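Local coordinates for protein HIT family hydrolase (Legionella pneumophila subsp. pneumophila, PDB 6D6J) that probably acts as a nucleotide-processing hydrolase of the histidine triad family and carries a bound zinc ion, at residues Met9-Cys14 against Val103-Leu108; Leu33-Ile38 against Leu47-Lys52. All blocks are in the same frame, centred on the assembly; numbering follows the deposited sequence.

From the N terminus, the chain enters contact 1 at once: Met-9-Cys-14, which runs into helix 12-17, is met by Val-103-Leu-108 only after 88 intervening residues, and so closes a loop that takes in most of the fold. Contact 2 lies wholly within that loop. It is a short closure of its own, in which strand 32-36 turns back through seven residues to pair with strand 44-50. The two sites touch. Leu-108 N probably bonds to Ile-48 O, as strand 108-112 joins strand 44-50, and His-105 NE2 likewise to Pro-50 O. The hairpin thus lies beside the loop bearing the histidine triad, while the zinc ties that loop to the N-terminal helix.

Contact 1 (Met9-Cys14 against Val103-Leu108); sequences MNCLFC and VYHIHL. With ZN (zinc ion), chain G.
The CA atoms of Phe-13, in the first turn of helix 12-17, and His-105, in an irregular loop, are 6.5 Å apart, and no hydrogen bond joins the two segments. Zinc bridges them instead. Cys-11 SG and Cys-14 SG each bind the metal at 2.3 Å. With CG anti to the backbone N (chi1 -178°), His-105 extends its ring to the zinc, ND1 being the third ligand at 2.1 Å; His-53 supplies the fourth. Cys-11 is also the helix N-cap: its SG accepts the N-H of Cys-14 N at 3.4 Å, so one sulfur serves both metal and helix. His-105 NE2 bonds to Pro-50 O. This CxxC site with two histidines shares His-105 with the predicted histidine triad motif, in which His-107 is the probable nucleotidylated residue. Phe-13 spans from one histidine to the other. Its CB sits over one face of the His-105 ring, while Val-103 CG1 rests 3.6 Å from the Phe-13 ring centroid, almost on the normal. The CE2 edge of the phenyl meets the face of His-107 in a T-shaped stack with planes at 88°. Within the loop, His-107 ND1 donates in its ring plane to His-105 O at 2.7 Å, which fixes the imidazole's rotation.

Contact 2 (Leu33-Ile38 against Leu47-Lys52); sequences LAFRDI and LIIPKK
Leu-33 and Ile-49 form a hydrogen-bonded antiparallel pair, joined by Leu-33 N to Ile-49 O at 3.0 Å and by Ile-49 N to Leu-33 O at 2.8 Å. Two residues along, Phe-35 and Leu-47 exchange the same two bonds. Between these pairs Ala-34 faces Ile-48 as a non-hydrogen-bonded pair, the CA atoms 4.3 Å apart, and Ala-34 CA brings its hydrogen to Leu-47 O. The CB of Ala-34 meets CG1 of Ile-48 on the side of the sheet packed by helix 62-81.

Leu-33, Phe-35, Leu-47 and Ile-49 share the other side, and Ile-49 is instructive to follow. Its CB lies 4.1 Å from Leu-33 O. With CG1 set between the backbone N and the carbonyl carbon (chi1 71°), that branch meets Leu-33 O at 3.5 Å and also reaches Leu-33 CB and Phe-35 CE1. CG2 touches Phe-35 CE1 as well. The tip, Ile-49 CD1, ends 3.7 Å from Phe-35 CE1, at the phenyl edge. Across the same ring CE2 meets Leu-47 CD1, while Leu-47 CB stands over one face toward the rim. The branched end of Leu-47 crosses Asp-37 at a slant, CB of Asp-37 touching CG of Leu-47; Asp-37 OD1 accepts a hydrogen bond from Arg-39 N.

Phe-13 meets the Phe-35 ring edge-to-face, and Ile-49 touches His-105 and His-107. The arrangement is a beta hairpin in the antiparallel sheet of the HIT fold, one side set against the helix and the other backing the zinc site and the histidine triad.

Contact 1 (Met9-Cys14 against Val103-Leu108)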
ATOM      1  N   MET B   9      23.881  -2.941  -6.193  1.00 33.49           N
ATOM      2  CA  MET B   9      24.573  -4.020  -6.894  1.00 33.06           C
ATOM      3  C   MET B   9      23.969  -5.376  -6.537  1.00 31.68           C
ATOM      4  O   MET B   9      23.683  -5.658  -5.370  1.00 31.96           O
ATOM      5  CB  MET B   9      26.076  -4.001  -6.588  1.00 33.65           C
ATOM      6  N   ASN B  10      23.760  -6.204  -7.560  1.00 29.29           N
ATOM      7  CA  ASN B  10      23.171  -7.529  -7.394  1.00 26.84           C
ATOM      8  C   ASN B  10      21.752  -7.474  -6.821  1.00 22.61           C
ATOM      9  O   ASN B  10      21.315  -8.398  -6.137  1.00 23.74           O
ATOM     10  CB  ASN B  10      24.076  -8.468  -6.585  1.00 27.72           C
ATOM     11  N   CYS B  11      21.010  -6.400  -7.097  1.00 16.96           N
ATOM     12  CA  CYS B  11      19.604  -6.325  -6.700  1.00 12.16           C
ATOM     13  C   CYS B  11      18.782  -7.341  -7.493  1.00  9.70           C
ATOM     14  O   CYS B  11      18.773  -7.314  -8.725  1.00  9.60           O
ATOM     15  CB  CYS B  11      19.085  -4.912  -6.951  1.00  9.21           C
ATOM     16  SG  CYS B  11      17.291  -4.773  -6.724  1.00  7.96           S
ATOM     17  N   LEU B  12      18.064  -8.220  -6.784  1.00  9.00           N
ATOM     18  CA  LEU B  12      17.283  -9.264  -7.447  1.00  8.89           C
ATOM     19  C   LEU B  12      16.229  -8.675  -8.377  1.00  7.99           C
ATOM     20  O   LEU B  12      15.997  -9.193  -9.480  1.00  8.83           O
ATOM     21  CB  LEU B  12      16.599 -10.121  -6.383  1.00 10.80           C
ATOM     22  CG  LEU B  12      15.738 -11.276  -6.887  1.00 13.52           C
ATOM     23  CD1 LEU B  12      16.633 -12.303  -7.527  1.00 15.48           C
ATOM     24  CD2 LEU B  12      14.965 -11.915  -5.745  1.00 14.57           C
ATOM     25  N   PHE B  13      15.565  -7.599  -7.950  1.00  7.48           N
ATOM     26  CA  PHE B  13      14.488  -7.059  -8.767  1.00  7.62           C
ATOM     27  C   PHE B  13      15.008  -6.285  -9.964  1.00  7.40           C
ATOM     28  O   PHE B  13      14.358  -6.301 -11.017  1.00  7.68           O
ATOM     29  CB  PHE B  13      13.531  -6.229  -7.914  1.00  7.58           C
ATOM     30  CG  PHE B  13      12.668  -7.059  -6.977  1.00  7.29           C
ATOM     31  CD1 PHE B  13      12.726  -8.449  -6.975  1.00  8.13           C
ATOM     32  CD2 PHE B  13      11.818  -6.440  -6.084  1.00  8.03           C
ATOM     33  CE1 PHE B  13      11.923  -9.202  -6.113  1.00  8.67           C
ATOM     34  CE2 PHE B  13      11.019  -7.193  -5.208  1.00  8.96           C
ATOM     35  CZ  PHE B  13      11.074  -8.572  -5.223  1.00  9.50           C
ATOM     36  N   CYS B  14      16.180  -5.639  -9.847  1.00  7.19           N
ATOM     37  CA  CYS B  14      16.802  -5.078 -11.039  1.00  7.89           C
ATOM     38  C   CYS B  14      17.151  -6.181 -12.024  1.00  7.44           C
ATOM     39  O   CYS B  14      16.954  -6.030 -13.236  1.00  8.73           O
ATOM     40  CB  CYS B  14      18.045  -4.270 -10.662  1.00  8.20           C
ATOM     41  SG  CYS B  14      17.688  -2.609  -9.988  1.00  7.73           S
ATOM     42  N   VAL B 103      13.864  -7.700   0.087  1.00 10.50           N
ATOM     43  CA  VAL B 103      14.510  -7.249  -1.137  1.00  9.00           C
ATOM     44  C   VAL B 103      14.440  -5.733  -1.137  1.00  7.23           C
ATOM     45  O   VAL B 103      13.347  -5.149  -1.049  1.00  6.96           O
ATOM     46  CB  VAL B 103      13.833  -7.836  -2.387  1.00  9.32           C
ATOM     47  CG1 VAL B 103      14.474  -7.274  -3.650  1.00  9.50           C
ATOM     48  CG2 VAL B 103      13.940  -9.349  -2.387  1.00 10.82           C
ATOM     49  N   TYR B 104      15.606  -5.094  -1.249  1.00  7.49           N
ATOM     50  CA  TYR B 104      15.724  -3.640  -1.111  1.00  6.77           C
ATOM     51  C   TYR B 104      15.577  -2.927  -2.464  1.00  6.16           C
ATOM     52  O   TYR B 104      16.434  -2.183  -2.935  1.00  6.97           O
ATOM     53  CB  TYR B 104      16.970  -3.262  -0.296  1.00  7.40           C
ATOM     54  CG  TYR B 104      16.666  -3.531   1.154  1.00  8.13           C
ATOM     55  CD1 TYR B 104      16.836  -4.793   1.710  1.00  9.53           C
ATOM     56  CD2 TYR B 104      16.058  -2.558   1.933  1.00  8.42           C
ATOM     57  CE1 TYR B 104      16.457  -5.050   3.027  1.00 10.58           C
ATOM     58  CE2 TYR B 104      15.693  -2.793   3.224  1.00  9.59           C
ATOM     59  CZ  TYR B 104      15.894  -4.030   3.778  1.00 10.67           C
ATOM     60  OH  TYR B 104      15.503  -4.237   5.081  1.00 13.62           O
ATOM     61  N   HIS B 105      14.412  -3.168  -3.074  1.00  6.09           N
ATOM     62  CA  HIS B 105      13.927  -2.471  -4.264  1.00  5.28           C
ATOM     63  C   HIS B 105      12.422  -2.417  -4.059  1.00  5.39           C
ATOM     64  O   HIS B 105      11.803  -3.463  -3.842  1.00  6.56           O
ATOM     65  CB  HIS B 105      14.296  -3.289  -5.505  1.00  6.00           C
ATOM     66  CG  HIS B 105      13.894  -2.674  -6.817  1.00  5.69           C
ATOM     67  ND1 HIS B 105      14.778  -2.549  -7.874  1.00  5.47           N
ATOM     68  CD2 HIS B 105      12.695  -2.232  -7.274  1.00  6.34           C
ATOM     69  CE1 HIS B 105      14.141  -2.038  -8.916  1.00  5.71           C
ATOM     70  NE2 HIS B 105      12.873  -1.852  -8.585  1.00  5.82           N
ATOM     71  N   ILE B 106      11.830  -1.216  -4.074  1.00  5.31           N
ATOM     72  CA  ILE B 106      10.436  -1.102  -3.660  0.59  5.49           C
ATOM     73  C   ILE B 106       9.539  -2.003  -4.502  1.00  5.29           C
ATOM     74  O   ILE B 106       9.744  -2.201  -5.710  1.00  5.74           O
ATOM     75  CB  ILE B 106       9.929   0.351  -3.599  0.59  6.50           C
ATOM     76  CG1 ILE B 106      10.033   1.047  -4.950  0.59  6.16           C
ATOM     77  CG2 ILE B 106      10.677   1.137  -2.555  0.59  8.23           C
ATOM     78  CD1 ILE B 106       9.374   2.418  -4.947  0.59  7.17           C
ATOM     79  N   HIS B 107       8.524  -2.554  -3.842  1.00  5.30           N
ATOM     80  CA  HIS B 107       7.585  -3.454  -4.493  1.00  5.34           C
ATOM     81  C   HIS B 107       6.261  -3.383  -3.760  1.00  5.27           C
ATOM     82  O   HIS B 107       6.210  -3.423  -2.531  1.00  6.38           O
ATOM     83  CB  HIS B 107       8.103  -4.901  -4.542  1.00  5.68           C
ATOM     84  CG  HIS B 107       8.632  -5.415  -3.236  1.00  6.69           C
ATOM     85  ND1 HIS B 107       9.850  -5.019  -2.723  1.00  7.37           N
ATOM     86  CD2 HIS B 107       8.153  -6.352  -2.384  1.00  8.40           C
ATOM     87  CE1 HIS B 107      10.083  -5.665  -1.593  1.00  7.95           C
ATOM     88  NE2 HIS B 107       9.065  -6.473  -1.358  1.00  9.11           N
ATOM     89  N   LEU B 108       5.191  -3.284  -4.523  1.00  4.81           N
ATOM     90  CA  LEU B 108       3.842  -3.362  -3.977  1.00  4.22           C
ATOM     91  C   LEU B 108       3.343  -4.797  -4.127  1.00  4.10           C
ATOM     92  O   LEU B 108       3.339  -5.346  -5.240  1.00  5.17           O
ATOM     93  CB  LEU B 108       2.926  -2.403  -4.736  1.00  4.54           C
ATOM     94  CG  LEU B 108       1.468  -2.325  -4.281  1.00  4.82           C
ATOM     95  CD1 LEU B 108       1.402  -1.995  -2.798  1.00  5.86           C
ATOM     96  CD2 LEU B 108       0.768  -1.231  -5.077  1.00  6.40           C
TER
HETATM   97 ZN    ZN G 200      16.844  -2.837  -7.871  0.93  7.24          ZN

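Contact 2 (Leu33-Ile38 against Leu47-Lys52)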
ATOM      1  N   LEU B  33       7.003  -2.630 -13.904  1.00  6.19           N
ATOM      2  CA  LEU B  33       6.934  -4.042 -14.241  1.00  6.61           C
ATOM      3  C   LEU B  33       6.155  -4.764 -13.151  1.00  5.87           C
ATOM      4  O   LEU B  33       6.282  -4.428 -11.967  1.00  6.56           O
ATOM      5  CB  LEU B  33       8.361  -4.623 -14.289  1.00  8.37           C
ATOM      6  CG  LEU B  33       8.533  -6.053 -14.786  1.00 10.01           C
ATOM      7  CD1 LEU B  33       8.299  -6.106 -16.299  1.00 10.52           C
ATOM      8  CD2 LEU B  33       9.901  -6.577 -14.439  1.00 11.25           C
ATOM      9  N   ALA B  34       5.356  -5.756 -13.532  1.00  4.91           N
ATOM     10  CA  ALA B  34       4.656  -6.578 -12.552  1.00  5.20           C
ATOM     11  C   ALA B  34       4.892  -8.042 -12.869  1.00  5.23           C
ATOM     12  O   ALA B  34       4.894  -8.440 -14.039  1.00  6.07           O
ATOM     13  CB  ALA B  34       3.156  -6.297 -12.504  1.00  5.97           C
ATOM     14  N   PHE B  35       5.088  -8.841 -11.827  1.00  5.20           N
ATOM     15  CA  PHE B  35       5.431 -10.247 -12.002  1.00  5.45           C
ATOM     16  C   PHE B  35       4.967 -11.032 -10.784  1.00  5.04           C
ATOM     17  O   PHE B  35       4.672 -10.466  -9.726  1.00  5.51           O
ATOM     18  CB  PHE B  35       6.942 -10.432 -12.275  1.00  6.56           C
ATOM     19  CG  PHE B  35       7.835  -9.809 -11.238  1.00  6.64           C
ATOM     20  CD1 PHE B  35       8.198  -8.473 -11.329  1.00  8.76           C
ATOM     21  CD2 PHE B  35       8.332 -10.567 -10.185  1.00  7.51           C
ATOM     22  CE1 PHE B  35       9.026  -7.903 -10.370  1.00  9.40           C
ATOM     23  CE2 PHE B  35       9.153  -9.993  -9.225  1.00  8.37           C
ATOM     24  CZ  PHE B  35       9.497  -8.666  -9.322  1.00  8.76           C
ATOM     25  N   ARG B  36       4.909 -12.355 -10.928  1.00  5.43           N
ATOM     26  CA  ARG B  36       4.487 -13.182  -9.800  1.00  5.41           C
ATOM     27  C   ARG B  36       5.558 -13.264  -8.714  1.00  5.39           C
ATOM     28  O   ARG B  36       6.747 -13.428  -9.000  1.00  6.40           O
ATOM     29  CB  ARG B  36       4.205 -14.605 -10.266  1.00  6.12           C
ATOM     30  CG  ARG B  36       2.981 -14.758 -11.157  1.00  5.87           C
ATOM     31  CD  ARG B  36       2.722 -16.222 -11.416  1.00  6.31           C
ATOM     32  NE  ARG B  36       1.483 -16.467 -12.132  1.00  6.72           N
ATOM     33  CZ  ARG B  36       0.968 -17.685 -12.258  1.00  5.72           C
ATOM     34  NH1 ARG B  36       1.616 -18.725 -11.744  1.00  6.42           N
ATOM     35  NH2 ARG B  36      -0.175 -17.865 -12.897  1.00  6.33           N
ATOM     36  N   ASP B  37       5.127 -13.213  -7.454  1.00  5.35           N
ATOM     37  CA  ASP B  37       6.016 -13.573  -6.348  1.00  5.28           C
ATOM     38  C   ASP B  37       6.214 -15.086  -6.367  1.00  5.29           C
ATOM     39  O   ASP B  37       5.238 -15.838  -6.420  1.00  6.33           O
ATOM     40  CB  ASP B  37       5.364 -13.134  -5.029  1.00  6.10           C
ATOM     41  CG  ASP B  37       6.298 -13.192  -3.830  1.00  7.41           C
ATOM     42  OD1 ASP B  37       7.080 -14.145  -3.680  1.00  8.05           O
ATOM     43  OD2 ASP B  37       6.205 -12.278  -2.988  1.00  9.38           O
ATOM     44  N   ILE B  38       7.470 -15.544  -6.340  1.00  6.19           N
ATOM     45  CA  ILE B  38       7.744 -16.980  -6.377  1.00  6.33           C
ATOM     46  C   ILE B  38       7.277 -17.705  -5.125  1.00  5.84           C
ATOM     47  O   ILE B  38       7.128 -18.927  -5.166  1.00  6.44           O
ATOM     48  CB  ILE B  38       9.230 -17.316  -6.627  1.00  6.96           C
ATOM     49  CG1 ILE B  38      10.147 -16.703  -5.552  1.00  8.58           C
ATOM     50  CG2 ILE B  38       9.655 -16.909  -8.025  1.00  8.80           C
ATOM     51  CD1 ILE B  38      11.541 -17.297  -5.562  1.00  9.98           C
ATOM     52  N   LEU B  47       3.657  -8.844  -7.680  1.00  5.19           N
ATOM     53  CA  LEU B  47       4.531  -7.761  -7.246  1.00  5.23           C
ATOM     54  C   LEU B  47       4.560  -6.706  -8.339  1.00  4.52           C
ATOM     55  O   LEU B  47       4.725  -7.040  -9.517  1.00  5.58           O
ATOM     56  CB  LEU B  47       5.959  -8.286  -7.042  1.00  6.19           C
ATOM     57  CG  LEU B  47       6.066  -9.397  -5.997  1.00  6.98           C
ATOM     58  CD1 LEU B  47       7.452 -10.017  -5.974  1.00  8.59           C
ATOM     59  CD2 LEU B  47       5.688  -8.877  -4.626  1.00  8.41           C
ATOM     60  N   ILE B  48       4.387  -5.439  -7.964  1.00  4.42           N
ATOM     61  CA  ILE B  48       4.443  -4.323  -8.907  1.00  4.74           C
ATOM     62  C   ILE B  48       5.622  -3.458  -8.487  1.00  4.60           C
ATOM     63  O   ILE B  48       5.688  -3.003  -7.334  1.00  4.74           O
ATOM     64  CB  ILE B  48       3.128  -3.512  -8.957  1.00  4.92           C
ATOM     65  CG1 ILE B  48       1.887  -4.401  -9.233  1.00  5.75           C
ATOM     66  CG2 ILE B  48       3.226  -2.443 -10.050  1.00  5.81           C
ATOM     67  CD1 ILE B  48       1.274  -5.100  -8.038  1.00  6.53           C
ATOM     68  N   ILE B  49       6.567  -3.264  -9.403  1.00  5.02           N
ATOM     69  CA  ILE B  49       7.822  -2.574  -9.079  1.00  4.58           C
ATOM     70  C   ILE B  49       8.086  -1.433 -10.051  1.00  4.86           C
ATOM     71  O   ILE B  49       7.683  -1.496 -11.227  1.00  5.63           O
ATOM     72  CB  ILE B  49       9.040  -3.525  -9.050  1.00  5.59           C
ATOM     73  CG1 ILE B  49       9.442  -4.020 -10.461  1.00  6.72           C
ATOM     74  CG2 ILE B  49       8.795  -4.673  -8.097  1.00  7.35           C
ATOM     75  CD1 ILE B  49      10.810  -4.667 -10.489  1.00  8.22           C
ATOM     76  N   PRO B  50       8.803  -0.399  -9.623  1.00  5.22           N
ATOM     77  CA  PRO B  50       9.415   0.506 -10.602  1.00  5.52           C
ATOM     78  C   PRO B  50      10.590  -0.183 -11.282  1.00  5.41           C
ATOM     79  O   PRO B  50      11.286  -1.004 -10.677  1.00  6.38           O
ATOM     80  CB  PRO B  50       9.908   1.667  -9.729  1.00  6.65           C
ATOM     81  CG  PRO B  50      10.278   1.022  -8.417  1.00  7.31           C
ATOM     82  CD  PRO B  50       9.306  -0.155  -8.254  1.00  6.15           C
ATOM     83  N   LYS B  51      10.832   0.168 -12.549  1.00  5.66           N
ATOM     84  CA  LYS B  51      12.078  -0.262 -13.181  1.00  7.23           C
ATOM     85  C   LYS B  51      13.278   0.486 -12.593  1.00  7.47           C
ATOM     86  O   LYS B  51      14.367  -0.077 -12.467  1.00  9.88           O
ATOM     87  CB  LYS B  51      11.958  -0.106 -14.697  1.00  9.21           C
ATOM     88  CG  LYS B  51      10.976  -1.085 -15.328  1.00 10.89           C
ATOM     89  CD  LYS B  51      10.850  -0.838 -16.837  1.00 12.71           C
ATOM     90  CE  LYS B  51      10.124  -1.960 -17.515  1.00 13.97           C
ATOM     91  NZ  LYS B  51      10.054  -1.723 -18.984  1.00 14.56           N
ATOM     92  N   LYS B  52      13.095   1.744 -12.206  1.00  7.58           N
ATOM     93  CA  LYS B  52      14.115   2.479 -11.461  1.00  7.57           C
ATOM     94  C   LYS B  52      14.370   1.808 -10.110  1.00  6.98           C
ATOM     95  O   LYS B  52      13.432   1.394  -9.419  1.00  8.44           O
ATOM     96  CB  LYS B  52      13.611   3.914 -11.215  1.00  8.19           C
ATOM     97  CG  LYS B  52      14.567   4.791 -10.387  1.00  8.85           C
ATOM     98  CD  LYS B  52      14.035   6.191 -10.274  1.00 10.04           C
ATOM     99  CE  LYS B  52      14.966   7.087  -9.508  1.00 12.86           C
ATOM    100  NZ  LYS B  52      14.530   8.496  -9.597  1.00 15.25           N
TER